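Local structure of levansucrase (Bacillus subtilis, 1OYG) at residues G114-D119 with N183-Y188. The protein is a levansucrase, a predominantly beta protein of the levansucrase/invertase family in the beta-fructosidase clan. Sequence-based numbering, arbitrary orientation.
Sequences GRVFKD and NGVEDY
Y188 sets CG anti to its backbone N (chi1 -172°), while F117 keeps CG beside its own N (chi1 -64°), and the two rings reach each other from opposite directions. They form an offset stack. Their centroids are 4.4 Å apart and the planes are only 15° from parallel. The overlap is partial: F117 CE1 sits 3.3 Å from Y188 CZ, toward the rim of the tyrosine ring. Y188 OH lies over the centre of the F117 ring, and V116 CG1 covers the opposite face, so the phenyl is held between them. That hydroxyl is hydrogen-bonded to Y153 OH. The fold is a five-bladed beta-propeller. Strands 111-115 and 180-192 are the outer-edge strands of two neighbouring blades, and the loop after the first packs on the second, with no hydrogen bond between the segments. The CB bond of V185 points toward this loop. Both its methyls touch the F117 ring, CG1 at 3.8 Å from F117 CE1, and CG1 also reaches V116 CG1. At the exposed end K118 bends at its last torsion. Its NZ is 3.8 Å from N183 O, a contact and not a hydrogen bond. Within 114-119, R115 NH1 gives a nearly straight hydrogen bond, part of a salt bridge, to D119 OD1 (3.0 Å), in the guanidinium plane but from above the carboxylate plane. R115 NH2 pairs with E136.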
loop_
_atom_site.group_PDB
_atom_site.type_symbol
_atom_site.label_atom_id
_atom_site.label_comp_id
_atom_site.label_asym_id
_atom_site.label_seq_id
_atom_site.Cartn_x
_atom_site.Cartn_y
_atom_site.Cartn_z
ATOM N N GLY A 114 2.699 9.447 20.451
ATOM C CA GLY A 114 3.896 10.079 19.930
ATOM C C GLY A 114 4.623 9.178 18.956
ATOM O O GLY A 114 4.090 8.172 18.494
ATOM N N ARG A 115 5.856 9.550 18.638
ATOM C CA ARG A 115 6.677 8.779 17.721
ATOM C C ARG A 115 6.999 7.401 18.281
ATOM O O ARG A 115 7.229 7.240 19.482
ATOM C CB ARG A 115 7.985 9.512 17.436
ATOM C CG ARG A 115 7.879 10.553 16.337
ATOM C CD ARG A 115 9.205 11.117 15.905
ATOM N NE ARG A 115 10.067 10.082 15.337
ATOM C CZ ARG A 115 11.377 10.204 15.156
ATOM N NH1 ARG A 115 12.007 11.320 15.498
ATOM N NH2 ARG A 115 12.067 9.195 14.636
ATOM N N VAL A 116 7.030 6.417 17.390
ATOM C CA VAL A 116 7.448 5.066 17.740
ATOM C C VAL A 116 8.938 5.053 18.066
ATOM O O VAL A 116 9.362 4.397 19.014
ATOM C CB VAL A 116 7.158 4.074 16.596
ATOM C CG1 VAL A 116 7.840 2.722 16.846
ATOM C CG2 VAL A 116 5.658 3.898 16.431
ATOM N N PHE A 117 9.719 5.791 17.279
ATOM C CA PHE A 117 11.175 5.760 17.364
ATOM C C PHE A 117 11.767 7.058 17.896
ATOM O O PHE A 117 11.257 8.144 17.630
ATOM C CB PHE A 117 11.767 5.490 15.978
ATOM C CG PHE A 117 11.398 4.149 15.413
ATOM C CD1 PHE A 117 11.936 2.988 15.945
ATOM C CD2 PHE A 117 10.521 4.044 14.340
ATOM C CE1 PHE A 117 11.600 1.750 15.427
ATOM C CE2 PHE A 117 10.178 2.812 13.826
ATOM C CZ PHE A 117 10.725 1.662 14.364
ATOM N N LYS A 118 12.835 6.924 18.674
ATOM C CA LYS A 118 13.749 8.021 18.975
ATOM C C LYS A 118 14.748 8.107 17.827
ATOM O O LYS A 118 15.022 7.104 17.171
ATOM C CB LYS A 118 14.513 7.757 20.280
ATOM C CG LYS A 118 13.651 7.480 21.511
ATOM C CD LYS A 118 14.527 7.046 22.685
ATOM C CE LYS A 118 13.729 6.620 23.928
ATOM N NZ LYS A 118 12.520 5.797 23.666
ATOM N N ASP A 119 15.311 9.289 17.596
ATOM C CA ASP A 119 16.338 9.457 16.564
ATOM C C ASP A 119 17.538 8.530 16.789
ATOM O O ASP A 119 18.168 8.081 15.832
ATOM C CB ASP A 119 16.826 10.908 16.513
ATOM C CG ASP A 119 15.809 11.854 15.895
ATOM O OD1 ASP A 119 14.971 11.408 15.080
ATOM O OD2 ASP A 119 15.800 13.076 16.161
ATOM N N ASN A 183 7.513 2.746 25.552
ATOM C CA ASN A 183 8.724 2.709 26.367
ATOM C C ASN A 183 9.994 2.658 25.525
ATOM O O ASN A 183 11.053 3.124 25.953
ATOM C CB ASN A 183 8.667 1.516 27.324
ATOM C CG ASN A 183 7.462 1.569 28.233
ATOM O OD1 ASN A 183 6.685 0.617 28.315
ATOM N ND2 ASN A 183 7.288 2.694 28.909
ATOM N N GLY A 184 9.878 2.112 24.321
ATOM C CA GLY A 184 11.014 1.966 23.433
ATOM C C GLY A 184 10.777 0.854 22.438
ATOM O O GLY A 184 9.672 0.334 22.335
ATOM N N VAL A 185 11.823 0.503 21.702
ATOM C CA VAL A 185 11.764 -0.577 20.733
ATOM C C VAL A 185 12.893 -1.570 20.962
ATOM O O VAL A 185 13.882 -1.276 21.634
ATOM C CB VAL A 185 11.817 -0.057 19.270
ATOM C CG1 VAL A 185 10.679 0.920 19.003
ATOM C CG2 VAL A 185 13.171 0.586 18.953
ATOM N N GLU A 186 12.723 -2.759 20.400
ATOM C CA GLU A 186 13.775 -3.762 20.376
ATOM C C GLU A 186 13.624 -4.609 19.117
ATOM O O GLU A 186 12.665 -4.448 18.364
ATOM C CB GLU A 186 13.736 -4.628 21.636
ATOM C CG GLU A 186 12.487 -5.471 21.802
ATOM C CD GLU A 186 12.488 -6.227 23.115
ATOM O OE1 GLU A 186 12.278 -5.584 24.161
ATOM O OE2 GLU A 186 12.719 -7.457 23.108
ATOM N N ASP A 187 14.584 -5.496 18.887
ATOM C CA ASP A 187 14.591 -6.345 17.702
ATOM C C ASP A 187 14.338 -5.527 16.438
ATOM O O ASP A 187 13.517 -5.887 15.587
ATOM C CB ASP A 187 13.565 -7.466 17.859
ATOM C CG ASP A 187 13.828 -8.628 16.930
ATOM O OD1 ASP A 187 15.011 -8.953 16.684
ATOM O OD2 ASP A 187 12.905 -9.273 16.399
ATOM N N TYR A 188 15.068 -4.417 16.352
ATOM C CA TYR A 188 14.924 -3.401 15.321
ATOM C C TYR A 188 15.955 -3.676 14.234
ATOM O O TYR A 188 17.154 -3.518 14.459
ATOM C CB TYR A 188 15.173 -2.035 15.967
ATOM C CG TYR A 188 14.907 -0.803 15.128
ATOM C CD1 TYR A 188 14.200 -0.859 13.929
ATOM C CD2 TYR A 188 15.356 0.440 15.562
ATOM C CE1 TYR A 188 13.965 0.283 13.191
ATOM C CE2 TYR A 188 15.124 1.584 14.830
ATOM C CZ TYR A 188 14.425 1.505 13.649
ATOM O OH TYR A 188 14.187 2.647 12.926
#